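PDB 3FKD: L-threonine-O-3-phosphate decarboxylase from Porphyromonas gingivalis, which probably binds pyridoxal 5'-phosphate and uses it to decarboxylate L-threonine O-3-phosphate, as a lyase of the class I and II aminotransferase family. Local coordinates for residues 80-83 with 84-87; 104-108 with 109-113; 329-332 with 333-337; 258-261 with 262-266; 231-234 with 235-239. All coordinates share one frame; numbering follows the deposited sequence.

Contact 1: residues 80-83 with 84-87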
loop_
_atom_site.group_PDB
_atom_site.type_symbol
_atom_site.label_atom_id
_atom_site.label_comp_id
_atom_site.label_asym_id
_atom_site.label_seq_id
_atom_site.Cartn_x
_atom_site.Cartn_y
_atom_site.Cartn_z
ATOM N N PHE A 80 -4.015 -7.725 7.325
ATOM C CA PHE A 80 -5.252 -8.288 7.883
ATOM C C PHE A 80 -6.194 -8.672 6.753
ATOM O O PHE A 80 -6.829 -9.718 6.777
ATOM C CB PHE A 80 -5.953 -7.299 8.825
ATOM C CG PHE A 80 -5.160 -6.973 10.026
ATOM C CD1 PHE A 80 -4.585 -7.984 10.781
ATOM C CD2 PHE A 80 -4.974 -5.665 10.408
ATOM C CE1 PHE A 80 -3.844 -7.691 11.869
ATOM C CE2 PHE A 80 -4.242 -5.361 11.514
ATOM C CZ PHE A 80 -3.677 -6.368 12.243
ATOM N N TYR A 81 -6.256 -7.777 5.776
ATOM C CA TYR A 81 -6.971 -7.950 4.542
ATOM C C TYR A 81 -6.382 -9.069 3.655
ATOM O O TYR A 81 -7.123 -9.869 3.066
ATOM C CB TYR A 81 -6.917 -6.618 3.825
ATOM C CG TYR A 81 -7.922 -5.633 4.346
ATOM C CD1 TYR A 81 -9.232 -5.607 3.846
ATOM C CD2 TYR A 81 -7.598 -4.753 5.357
ATOM C CE1 TYR A 81 -10.167 -4.714 4.326
ATOM C CE2 TYR A 81 -8.519 -3.838 5.820
ATOM C CZ TYR A 81 -9.802 -3.833 5.296
ATOM O OH TYR A 81 -10.715 -2.934 5.776
ATOM N N GLN A 82 -5.057 -9.121 3.521
ATOM C CA GLN A 82 -4.511 -10.187 2.717
ATOM C C GLN A 82 -4.791 -11.569 3.325
ATOM O O GLN A 82 -4.899 -12.559 2.594
ATOM C CB GLN A 82 -3.018 -10.001 2.455
ATOM C CG GLN A 82 -2.623 -10.379 1.017
ATOM C CD GLN A 82 -1.137 -10.637 0.848
ATOM O OE1 GLN A 82 -0.299 -9.778 1.128
ATOM N NE2 GLN A 82 -0.803 -11.828 0.387
ATOM N N ILE A 83 -4.870 -11.633 4.656
ATOM C CA ILE A 83 -5.141 -12.888 5.375
ATOM C C ILE A 83 -6.617 -13.302 5.208
ATOM O O ILE A 83 -6.915 -14.442 4.861
ATOM C CB ILE A 83 -4.812 -12.746 6.889
ATOM C CG1 ILE A 83 -3.294 -12.622 7.139
ATOM C CG2 ILE A 83 -5.404 -13.896 7.699
ATOM C CD1 ILE A 83 -2.957 -12.506 8.630
ATOM N N ALA A 84 -7.518 -12.361 5.472
ATOM C CA ALA A 84 -8.943 -12.481 5.181
ATOM C C ALA A 84 -9.169 -12.979 3.771
ATOM O O ALA A 84 -9.898 -13.948 3.588
ATOM C CB ALA A 84 -9.635 -11.161 5.359
ATOM N N GLN A 85 -8.523 -12.327 2.794
ATOM C CA GLN A 85 -8.601 -12.711 1.380
ATOM C C GLN A 85 -8.251 -14.173 1.125
ATOM O O GLN A 85 -9.067 -14.939 0.524
ATOM C CB GLN A 85 -7.762 -11.790 0.482
ATOM C CG GLN A 85 -8.171 -11.818 -0.982
ATOM C CD GLN A 85 -7.257 -10.995 -1.903
ATOM O OE1 GLN A 85 -6.274 -10.399 -1.460
ATOM N NE2 GLN A 85 -7.574 -10.982 -3.189
ATOM N N ALA A 86 -7.061 -14.567 1.574
ATOM C CA ALA A 86 -6.581 -15.933 1.372
ATOM C C ALA A 86 -7.567 -17.000 1.913
ATOM O O ALA A 86 -7.469 -18.172 1.552
ATOM C CB ALA A 86 -5.204 -16.115 1.988
ATOM N N PHE A 87 -8.493 -16.597 2.796
ATOM C CA PHE A 87 -9.396 -17.544 3.445
ATOM C C PHE A 87 -10.872 -17.118 3.395
ATOM O O PHE A 87 -11.616 -17.305 4.375
ATOM C CB PHE A 87 -8.910 -17.843 4.878
ATOM C CG PHE A 87 -7.567 -18.516 4.913
ATOM C CD1 PHE A 87 -6.412 -17.778 4.833
ATOM C CD2 PHE A 87 -7.470 -19.897 4.942
ATOM C CE1 PHE A 87 -5.191 -18.396 4.812
ATOM C CE2 PHE A 87 -6.239 -20.519 4.912
ATOM C CZ PHE A 87 -5.101 -19.766 4.860
#
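Phe80 and Ala84 sit one turn apart in the last two turns of helix 75-86, which flanks the seven-stranded sheet of the large domain in this fold type I enzyme. Ala84 N meets Phe80 O at 3.0 Å, nearly straight at 172°, and the next bond is shorter, with Gln85 N to Tyr81 O at 2.8 Å. Ala86 N reaches Gln82 O at 3.1 Å. At Phe87 the helical pattern gives way: its N makes a weak, bent bond to Ile83 O and a shorter one, 3.1 Å, to Ala84 O, so the last turn tightens as the chain leaves the helix. Cross-turn packing is mostly methylene or methyl against carbonyl, as in Gln85 CB at 3.3 Å from Tyr81 O. The larger side chains look outward. Phe80 and Ile83 press on strand 189-194, while Tyr81 lies against helix 100-108 and its OH is hydrogen-bonded to Glu101. With CG anti to the backbone N (chi1 -160°), the Gln85 chain runs out extended, and its NE2 is hydrogen-bonded to Tyr109 OH of the second subunit. The Phe87 ring meets that of Phe215 with nearly parallel planes and packs edge-to-face with Phe132. Its own CD1 edge points in plane at Ile83 O, 3.4 Å away.

Contact 2: residues 104-108 with 109-113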
loop_
_atom_site.group_PDB
_atom_site.type_symbol
_atom_site.label_atom_id
_atom_site.label_comp_id
_atom_site.label_asym_id
_atom_site.label_seq_id
_atom_site.Cartn_x
_atom_site.Cartn_y
_atom_site.Cartn_z
ATOM N N ASP A 104 -13.635 -5.431 9.298
ATOM C CA ASP A 104 -13.798 -4.958 7.937
ATOM C C ASP A 104 -13.175 -5.937 6.981
ATOM O O ASP A 104 -13.756 -6.223 5.950
ATOM C CB ASP A 104 -13.182 -3.577 7.735
ATOM C CG ASP A 104 -13.819 -2.519 8.609
ATOM O OD1 ASP A 104 -15.027 -2.666 8.951
ATOM O OD2 ASP A 104 -13.115 -1.539 8.963
ATOM N N ALA A 105 -12.010 -6.471 7.346
ATOM C CA ALA A 105 -11.356 -7.482 6.511
ATOM C C ALA A 105 -12.218 -8.718 6.311
ATOM O O ALA A 105 -12.429 -9.167 5.181
ATOM C CB ALA A 105 -9.991 -7.882 7.066
ATOM N N CYS A 106 -12.658 -9.273 7.429
ATOM C CA CYS A 106 -13.457 -10.477 7.463
ATOM C C CYS A 106 -14.757 -10.298 6.673
ATOM O O CYS A 106 -15.258 -11.239 6.069
ATOM C CB CYS A 106 -13.774 -10.839 8.911
ATOM S SG CYS A 106 -12.501 -11.822 9.754
ATOM N N ARG A 107 -15.321 -9.096 6.703
ATOM C CA ARG A 107 -16.564 -8.836 6.003
ATOM C C ARG A 107 -16.253 -8.754 4.510
ATOM O O ARG A 107 -16.859 -9.450 3.700
ATOM C CB ARG A 107 -17.243 -7.549 6.505
ATOM C CG ARG A 107 -18.331 -7.022 5.548
ATOM C CD ARG A 107 -18.812 -5.636 5.880
ATOM N NE ARG A 107 -17.713 -4.680 5.739
ATOM C CZ ARG A 107 -17.793 -3.361 5.960
ATOM N NH1 ARG A 107 -18.946 -2.800 6.323
ATOM N NH2 ARG A 107 -16.707 -2.596 5.802
HETATM N N MSE A 108 -15.287 -7.915 4.151
HETATM C CA MSE A 108 -14.995 -7.721 2.749
HETATM C C MSE A 108 -14.822 -9.065 2.098
HETATM O O MSE A 108 -15.280 -9.277 0.978
HETATM C CB MSE A 108 -13.767 -6.848 2.547
HETATM C CG MSE A 108 -13.259 -6.810 1.124
HETATM SE SE MSE A 108 -11.739 -5.595 0.998
HETATM C CE MSE A 108 -10.972 -6.223 -0.678
ATOM N N TYR A 109 -14.198 -10.001 2.804
ATOM C CA TYR A 109 -14.001 -11.316 2.202
ATOM C C TYR A 109 -15.033 -12.376 2.637
ATOM O O TYR A 109 -14.805 -13.579 2.517
ATOM C CB TYR A 109 -12.536 -11.752 2.302
ATOM C CG TYR A 109 -11.685 -10.810 1.490
ATOM C CD1 TYR A 109 -11.054 -9.721 2.087
ATOM C CD2 TYR A 109 -11.569 -10.956 0.117
ATOM C CE1 TYR A 109 -10.317 -8.836 1.352
ATOM C CE2 TYR A 109 -10.817 -10.068 -0.645
ATOM C CZ TYR A 109 -10.187 -9.009 -0.014
ATOM O OH TYR A 109 -9.439 -8.125 -0.741
ATOM N N GLU A 110 -16.187 -11.886 3.084
ATOM C CA GLU A 110 -17.357 -12.708 3.429
ATOM C C GLU A 110 -17.077 -13.905 4.358
ATOM O O GLU A 110 -17.487 -15.033 4.089
ATOM C CB GLU A 110 -18.110 -13.129 2.160
ATOM C CG GLU A 110 -18.846 -11.976 1.466
ATOM C CD GLU A 110 -18.956 -12.151 -0.074
ATOM O OE1 GLU A 110 -18.493 -13.202 -0.611
ATOM O OE2 GLU A 110 -19.503 -11.229 -0.741
ATOM N N HIS A 111 -16.336 -13.624 5.432
ATOM C CA HIS A 111 -16.189 -14.497 6.585
ATOM C C HIS A 111 -17.518 -14.474 7.347
ATOM O O HIS A 111 -18.199 -13.451 7.375
ATOM C CB HIS A 111 -15.072 -13.951 7.508
ATOM C CG HIS A 111 -13.677 -14.370 7.128
ATOM N ND1 HIS A 111 -13.095 -14.055 5.912
ATOM C CD2 HIS A 111 -12.738 -15.065 7.819
ATOM C CE1 HIS A 111 -11.869 -14.546 5.868
ATOM N NE2 HIS A 111 -11.631 -15.164 7.010
ATOM N N GLU A 112 -17.897 -15.582 7.965
ATOM C CA GLU A 112 -18.972 -15.533 8.958
ATOM C C GLU A 112 -18.373 -15.123 10.296
ATOM O O GLU A 112 -17.547 -15.836 10.851
ATOM C CB GLU A 112 -19.699 -16.866 9.073
ATOM C CG GLU A 112 -20.241 -17.391 7.734
ATOM C CD GLU A 112 -21.055 -18.672 7.860
ATOM O OE1 GLU A 112 -20.762 -19.641 7.103
ATOM O OE2 GLU A 112 -21.985 -18.697 8.711
ATOM N N VAL A 113 -18.784 -13.965 10.799
ATOM C CA VAL A 113 -18.160 -13.358 11.960
ATOM C C VAL A 113 -18.920 -13.496 13.311
ATOM O O VAL A 113 -20.013 -12.965 13.490
ATOM C CB VAL A 113 -17.775 -11.868 11.663
ATOM C CG1 VAL A 113 -17.100 -11.232 12.869
ATOM C CG2 VAL A 113 -16.828 -11.801 10.488
#
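Glu110 N and Arg107 O make the shortest sound polar bond here, 2.6 Å with 159° at the hydrogen, although the donor stands well above the carbonyl plane. Beside it His111 N reaches back to Cys106 O at 2.7 Å, lying nearly along the C=O axis, and Tyr109 N closes the last regular turn on Ala105 O at 3.1 Å. The two bonds of Glu110 and His111 form a Schellman motif, with Glu110 as the C-prime residue in left-handed backbone geometry (phi 50°). It ends helix 100-108 and turns the chain into strand 112-117, completing a beta-alpha-beta unit begun by strand 91-96. The reversal brings His111 back against Cys106, whose SG sits obliquely to the imidazole, 4.1 Å from the ring centroid. Cys106 CB also touches Val113 CG2 at 3.6 Å, and both residues pack on Ile94. Also at the helix end, Met108 (selenomethionine) runs alongside Tyr109. Because Met108 CG is anti to the backbone N (chi1 169°), it lies over one face of the phenol, 3.9 Å from the Tyr109 ring centroid, a CH-pi contact; SE is oblique to the ring, a Met-aromatic contact, and the placing of the terminal methyl is doubtful. Phe222 of the second subunit packs on both, and Glu110 OE1 forms a salt bridge with Arg88.

Contact 3: residues 329-332 with 333-337; sequences QLFI and KALET
Phe331 and Leu335 both hold CG anti to the backbone N, with chi1 at 166° and -176°, and with these matching torsions the two side chains leave helix 325-339 in the same direction, one next to the other. Phe331 CE2 comes to 3.8 Å from Leu335 CD2, with the methyl oblique to the ring. The same pair is joined through the backbone, Leu335 N to Phe331 O at 2.9 Å, and Leu335 CB rests 3.4 Å from Phe331 O. A residue further on, Glu336 N binds Ile332 O at 2.9 Å with a nearly straight N-H. The preceding bonds are longer: Lys333 N to Gln329 O and Ala334 N to Leu330 O are both weak. Lys333 O takes two donors from the next turn, Thr337 N and Thr337 OG1, the latter at 3.1 Å and from above the carbonyl plane. Outward from the apolar face, the Phe331 ring meets Phe260 edge-to-face and Phe20 with the planes at about 50°, while Ile332 packs on Ala263 of helix 250-266. Ala334 rests on Met296 of helix 289-298. This part of the helix is amphipathic, with Phe331, Ile332, Ala334 and Leu335 buried and Lys333 and Glu336 exposed, and the Thr337 hydroxyl donates back to a carbonyl that also has its backbone donor.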
loop_
_atom_site.group_PDB
_atom_site.type_symbol
_atom_site.label_atom_id
_atom_site.label_comp_id
_atom_site.label_asym_id
_atom_site.label_seq_id
_atom_site.Cartn_x
_atom_site.Cartn_y
_atom_site.Cartn_z
ATOM N N GLN A 329 -1.303 16.329 33.398
ATOM C CA GLN A 329 -1.787 17.168 34.480
ATOM C C GLN A 329 -2.781 18.177 33.889
ATOM O O GLN A 329 -3.922 18.311 34.337
ATOM C CB GLN A 329 -0.608 17.855 35.186
ATOM C CG GLN A 329 -0.952 18.546 36.515
ATOM C CD GLN A 329 -1.268 17.568 37.672
ATOM O OE1 GLN A 329 -1.655 16.407 37.440
ATOM N NE2 GLN A 329 -1.103 18.043 38.928
ATOM N N LEU A 330 -2.350 18.842 32.834
ATOM C CA LEU A 330 -3.148 19.860 32.187
ATOM C C LEU A 330 -4.403 19.308 31.469
ATOM O O LEU A 330 -5.344 20.057 31.171
ATOM C CB LEU A 330 -2.257 20.594 31.214
ATOM C CG LEU A 330 -2.891 21.689 30.385
ATOM C CD1 LEU A 330 -3.816 22.527 31.257
ATOM C CD2 LEU A 330 -1.758 22.516 29.750
ATOM N N PHE A 331 -4.428 18.007 31.205
ATOM C CA PHE A 331 -5.611 17.391 30.632
ATOM C C PHE A 331 -6.648 17.127 31.722
ATOM O O PHE A 331 -7.848 17.155 31.479
ATOM C CB PHE A 331 -5.223 16.103 29.898
ATOM C CG PHE A 331 -6.378 15.221 29.561
ATOM C CD1 PHE A 331 -6.745 15.019 28.249
ATOM C CD2 PHE A 331 -7.087 14.572 30.555
ATOM C CE1 PHE A 331 -7.812 14.180 27.934
ATOM C CE2 PHE A 331 -8.158 13.750 30.257
ATOM C CZ PHE A 331 -8.519 13.550 28.954
ATOM N N ILE A 332 -6.168 16.873 32.933
ATOM C CA ILE A 332 -7.051 16.701 34.083
ATOM C C ILE A 332 -7.879 17.966 34.437
ATOM O O ILE A 332 -9.042 17.867 34.799
ATOM C CB ILE A 332 -6.263 16.261 35.308
ATOM C CG1 ILE A 332 -5.620 14.912 35.052
ATOM C CG2 ILE A 332 -7.183 16.212 36.550
ATOM C CD1 ILE A 332 -6.514 13.786 35.427
ATOM N N LYS A 333 -7.278 19.148 34.349
ATOM C CA LYS A 333 -8.035 20.379 34.537
ATOM C C LYS A 333 -9.005 20.535 33.378
ATOM O O LYS A 333 -10.201 20.733 33.580
ATOM C CB LYS A 333 -7.096 21.567 34.630
ATOM C CG LYS A 333 -6.055 21.341 35.699
ATOM C CD LYS A 333 -5.434 22.629 36.244
ATOM C CE LYS A 333 -4.676 22.331 37.538
ATOM N NZ LYS A 333 -3.489 23.232 37.760
ATOM N N ALA A 334 -8.486 20.419 32.164
ATOM C CA ALA A 334 -9.307 20.494 30.979
ATOM C C ALA A 334 -10.577 19.686 31.204
ATOM O O ALA A 334 -11.675 20.160 30.960
ATOM C CB ALA A 334 -8.541 19.967 29.788
ATOM N N LEU A 335 -10.424 18.463 31.685
ATOM C CA LEU A 335 -11.566 17.588 31.912
ATOM C C LEU A 335 -12.492 18.059 33.087
ATOM O O LEU A 335 -13.725 18.188 32.936
ATOM C CB LEU A 335 -11.061 16.153 32.110
ATOM C CG LEU A 335 -12.097 15.042 32.279
ATOM C CD1 LEU A 335 -13.121 15.128 31.192
ATOM C CD2 LEU A 335 -11.397 13.697 32.299
ATOM N N GLU A 336 -11.884 18.294 34.243
ATOM C CA GLU A 336 -12.575 18.815 35.411
ATOM C C GLU A 336 -13.450 19.994 35.020
ATOM O O GLU A 336 -14.613 20.091 35.414
ATOM C CB GLU A 336 -11.557 19.248 36.463
ATOM C CG GLU A 336 -12.150 19.330 37.821
ATOM C CD GLU A 336 -11.113 19.109 38.925
ATOM O OE1 GLU A 336 -9.896 18.975 38.588
ATOM O OE2 GLU A 336 -11.532 19.063 40.120
ATOM N N THR A 337 -12.882 20.880 34.222
ATOM C CA THR A 337 -13.604 22.033 33.734
ATOM C C THR A 337 -14.839 21.638 32.920
ATOM O O THR A 337 -15.893 22.280 32.991
ATOM C CB THR A 337 -12.663 22.892 32.905
ATOM O OG1 THR A 337 -11.677 23.429 33.786
ATOM C CG2 THR A 337 -13.404 24.035 32.262
#

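Contact 4: residues 258-261 with 262-266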
loop_
_atom_site.group_PDB
_atom_site.type_symbol
_atom_site.label_atom_id
_atom_site.label_comp_id
_atom_site.label_asym_id
_atom_site.label_seq_id
_atom_site.Cartn_x
_atom_site.Cartn_y
_atom_site.Cartn_z
ATOM N N VAL A 258 -0.189 5.051 35.306
ATOM C CA VAL A 258 -0.749 4.842 36.615
ATOM C C VAL A 258 -1.050 6.200 37.270
ATOM O O VAL A 258 -2.171 6.421 37.687
ATOM C CB VAL A 258 0.188 3.995 37.472
ATOM C CG1 VAL A 258 -0.247 4.000 38.937
ATOM C CG2 VAL A 258 0.303 2.595 36.897
ATOM N N ASP A 259 -0.079 7.120 37.327
ATOM C CA ASP A 259 -0.354 8.460 37.872
ATOM C C ASP A 259 -1.460 9.179 37.099
ATOM O O ASP A 259 -2.130 10.054 37.642
ATOM C CB ASP A 259 0.861 9.389 37.888
ATOM C CG ASP A 259 2.102 8.759 38.484
ATOM O OD1 ASP A 259 2.016 7.716 39.170
ATOM O OD2 ASP A 259 3.187 9.338 38.237
ATOM N N PHE A 260 -1.643 8.827 35.826
ATOM C CA PHE A 260 -2.699 9.436 35.026
ATOM C C PHE A 260 -4.068 8.850 35.389
ATOM O O PHE A 260 -5.022 9.600 35.592
ATOM C CB PHE A 260 -2.394 9.258 33.543
ATOM C CG PHE A 260 -3.194 10.158 32.619
ATOM C CD1 PHE A 260 -3.886 11.247 33.098
ATOM C CD2 PHE A 260 -3.185 9.933 31.253
ATOM C CE1 PHE A 260 -4.583 12.072 32.246
ATOM C CE2 PHE A 260 -3.876 10.763 30.418
ATOM C CZ PHE A 260 -4.589 11.829 30.923
ATOM N N ILE A 261 -4.148 7.522 35.499
ATOM C CA ILE A 261 -5.404 6.840 35.784
ATOM C C ILE A 261 -5.950 7.112 37.187
ATOM O O ILE A 261 -7.160 7.230 37.384
ATOM C CB ILE A 261 -5.299 5.325 35.519
ATOM C CG1 ILE A 261 -5.091 5.078 33.997
ATOM C CG2 ILE A 261 -6.559 4.631 36.007
ATOM C CD1 ILE A 261 -4.903 3.618 33.583
ATOM N N THR A 262 -5.040 7.224 38.145
ATOM C CA THR A 262 -5.337 7.560 39.523
ATOM C C THR A 262 -5.993 8.924 39.617
ATOM O O THR A 262 -7.054 9.094 40.249
ATOM C CB THR A 262 -4.038 7.619 40.339
ATOM O OG1 THR A 262 -3.408 6.326 40.347
ATOM C CG2 THR A 262 -4.320 8.093 41.752
ATOM N N ALA A 263 -5.348 9.918 39.033
ATOM C CA ALA A 263 -5.941 11.236 38.996
ATOM C C ALA A 263 -7.291 11.183 38.289
ATOM O O ALA A 263 -8.259 11.750 38.798
ATOM C CB ALA A 263 -5.025 12.234 38.345
ATOM N N LEU A 264 -7.390 10.490 37.147
ATOM C CA LEU A 264 -8.670 10.432 36.479
ATOM C C LEU A 264 -9.821 9.833 37.325
ATOM O O LEU A 264 -10.953 10.335 37.280
ATOM C CB LEU A 264 -8.578 9.754 35.111
ATOM C CG LEU A 264 -7.931 10.613 34.006
ATOM C CD1 LEU A 264 -7.637 9.792 32.793
ATOM C CD2 LEU A 264 -8.724 11.839 33.630
ATOM N N ASN A 265 -9.561 8.763 38.070
ATOM C CA ASN A 265 -10.632 8.139 38.813
ATOM C C ASN A 265 -11.103 9.088 39.939
ATOM O O ASN A 265 -12.302 9.183 40.249
ATOM C CB ASN A 265 -10.208 6.775 39.355
ATOM C CG ASN A 265 -10.252 5.677 38.300
ATOM O OD1 ASN A 265 -11.138 5.641 37.458
ATOM N ND2 ASN A 265 -9.288 4.765 38.357
ATOM N N ARG A 266 -10.164 9.820 40.517
ATOM C CA ARG A 266 -10.507 10.762 41.564
ATOM C C ARG A 266 -11.582 11.708 41.093
ATOM O O ARG A 266 -12.373 12.209 41.904
ATOM C CB ARG A 266 -9.301 11.590 41.975
ATOM C CG ARG A 266 -8.389 10.882 42.909
ATOM C CD ARG A 266 -7.562 11.905 43.566
ATOM N NE ARG A 266 -6.794 11.331 44.659
ATOM C CZ ARG A 266 -5.839 11.979 45.299
ATOM N NH1 ARG A 266 -5.548 13.230 44.956
ATOM N NH2 ARG A 266 -5.194 11.372 46.275
#
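Leu264 can be followed outward from helix 250-266, starting with CB, which lies 3.6 Å from Phe260 O, the carbonyl that its own N binds at 3.0 Å. With chi1 at -75°, CG stays beside the backbone N and leans back along the helix, 3.5 Å from the same oxygen. CD1 then crosses over one face of the Phe260 benzene ring, toward the rim: it is 4.1 Å from the centroid and 19° off the ring normal, a CH-pi contact. CD2 leaves the turn altogether and meets Ile332 and Leu335 of helix 325-339. One residue along in the same turn, Asn265 follows the course of Ile261; Asn265 N bonds to Ile261 O at 2.9 Å, and ND2 settles 3.6 Å from Ile261 CG2. The other end of that amide is used in a different direction, OD1 accepting a hydrogen bond from Val272 N. Thr262 doubles its grip on Val258 O, giving both its N (3.0 Å) and its OG1 (2.9 Å, from well above the carbonyl plane); chi1 of -62° sets OG1 beside the backbone N, where it reaches the same carbonyl one turn back. Within the fold, Phe260, Ala263 and Leu264 meet helix 325-339, whereas Ile261 and Leu264 also cover Val272 of strand 270-272 and Phe280 of strand 279-284.

Contact 5: residues 231-234 with 235-239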
loop_
_atom_site.group_PDB
_atom_site.type_symbol
_atom_site.label_atom_id
_atom_site.label_comp_id
_atom_site.label_asym_id
_atom_site.label_seq_id
_atom_site.Cartn_x
_atom_site.Cartn_y
_atom_site.Cartn_z
ATOM N N LEU A 231 11.008 3.908 0.657
ATOM C CA LEU A 231 11.404 4.622 1.858
ATOM C C LEU A 231 11.033 3.829 3.080
ATOM O O LEU A 231 11.777 3.858 4.051
ATOM C CB LEU A 231 10.705 5.960 1.944
ATOM C CG LEU A 231 11.257 7.045 1.043
ATOM C CD1 LEU A 231 10.288 8.224 1.122
ATOM C CD2 LEU A 231 12.733 7.439 1.406
ATOM N N ALA A 232 9.884 3.154 3.045
ATOM C CA ALA A 232 9.455 2.323 4.173
ATOM C C ALA A 232 10.417 1.182 4.389
ATOM O O ALA A 232 10.741 0.849 5.536
ATOM C CB ALA A 232 7.994 1.791 4.008
ATOM N N ILE A 233 10.873 0.578 3.297
ATOM C CA ILE A 233 11.815 -0.539 3.377
ATOM C C ILE A 233 13.078 -0.032 4.083
ATOM O O ILE A 233 13.666 -0.709 4.925
ATOM C CB ILE A 233 12.126 -1.183 1.959
ATOM C CG1 ILE A 233 11.100 -2.287 1.626
ATOM C CG2 ILE A 233 13.467 -1.825 1.945
ATOM C CD1 ILE A 233 10.733 -2.408 0.130
ATOM N N GLU A 234 13.415 1.205 3.750
ATOM C CA GLU A 234 14.620 1.867 4.188
ATOM C C GLU A 234 14.541 2.270 5.685
ATOM O O GLU A 234 15.499 2.081 6.431
ATOM C CB GLU A 234 14.868 3.060 3.261
ATOM C CG GLU A 234 16.123 3.818 3.504
ATOM C CD GLU A 234 17.413 3.071 3.127
ATOM O OE1 GLU A 234 17.356 2.004 2.502
ATOM O OE2 GLU A 234 18.506 3.587 3.466
ATOM N N ALA A 235 13.384 2.772 6.112
ATOM C CA ALA A 235 13.145 3.074 7.517
ATOM C C ALA A 235 13.242 1.823 8.363
ATOM O O ALA A 235 13.905 1.810 9.408
ATOM C CB ALA A 235 11.789 3.734 7.707
ATOM N N ALA A 236 12.587 0.763 7.914
ATOM C CA ALA A 236 12.598 -0.500 8.648
ATOM C C ALA A 236 13.993 -1.095 8.813
ATOM O O ALA A 236 14.336 -1.561 9.905
ATOM C CB ALA A 236 11.637 -1.530 8.013
ATOM N N LYS A 237 14.767 -1.099 7.731
ATOM C CA LYS A 237 16.150 -1.574 7.751
ATOM C C LYS A 237 16.982 -0.855 8.820
ATOM O O LYS A 237 17.750 -1.475 9.553
ATOM C CB LYS A 237 16.794 -1.379 6.370
ATOM C CG LYS A 237 16.698 -2.592 5.498
ATOM C CD LYS A 237 16.994 -2.267 4.052
ATOM C CE LYS A 237 16.687 -3.469 3.135
ATOM N NZ LYS A 237 16.823 -3.164 1.703
ATOM N N PHE A 238 16.810 0.460 8.897
ATOM C CA PHE A 238 17.446 1.300 9.911
ATOM C C PHE A 238 17.016 0.967 11.364
ATOM O O PHE A 238 17.854 0.768 12.240
ATOM C CB PHE A 238 17.187 2.776 9.600
ATOM C CG PHE A 238 18.110 3.700 10.324
ATOM C CD1 PHE A 238 17.671 4.430 11.405
ATOM C CD2 PHE A 238 19.423 3.826 9.938
ATOM C CE1 PHE A 238 18.524 5.282 12.069
ATOM C CE2 PHE A 238 20.269 4.664 10.609
ATOM C CZ PHE A 238 19.822 5.391 11.668
ATOM N N ILE A 239 15.710 0.907 11.609
ATOM C CA ILE A 239 15.226 0.474 12.926
ATOM C C ILE A 239 15.814 -0.894 13.355
ATOM O O ILE A 239 16.239 -1.058 14.511
ATOM C CB ILE A 239 13.685 0.465 12.985
ATOM C CG1 ILE A 239 13.165 1.914 12.910
ATOM C CG2 ILE A 239 13.174 -0.324 14.227
ATOM C CD1 ILE A 239 11.748 2.072 12.297
#
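Phe238, tied to Glu234 by a backbone bond from its N to Glu234 O (3.2 Å), sends its ring off helix 230-241 to stack with the imidazole of His36, while the ring of His242 meets it with the planes inclined by about 35°. The Glu234 carboxylate goes to the same histidine, its OE2 making a weak hydrogen bond with His36 NE2, so residues one turn apart share one partner on helix 31-39. Around the helix, Lys237 is laid along Ile233. Its chain is extended beyond CG, with CD 3.8 Å from Ile233 O and NZ ending 3.6 Å from Ile233 CG2. Lys237 NZ stands 5.3 Å from Glu234 OE1, too far for contact, though a weak attraction is possible. Beneath these side chains run regular i to i+4 bonds: Ala235 N to Leu231 O at 2.8 Å, Ala236 N to Ala232 O at 3.0 Å and Lys237 N to Ile233 O at 3.0 Å. Ala235 packs on Leu33 and Leu37 of helix 31-39, and Ala236 on Leu55 of helix 53-62. Leu231 packs on Leu231 of the second subunit.

From the N terminus the five contacts come in series, in the order 1, 2, 5, 4, 3; none nests in or crosses another, and each joins two segments that follow one another without a gap. Contact 1 finishes helix 75-86, and contact 2 closes the turn from helix 100-108 into strand 112-117. These two touch, as at Gln85 and Tyr109, and both reach the second subunit. Contact 5, about 25 Å from contact 1 between centres, ties helix 230-241 to the helices of the N-terminal part. Contacts 4 and 3 lie across the chain's centre from contact 1, about 12 Å apart between centres, where helices 250-266 and 325-339 pack together beside the five-stranded sheet.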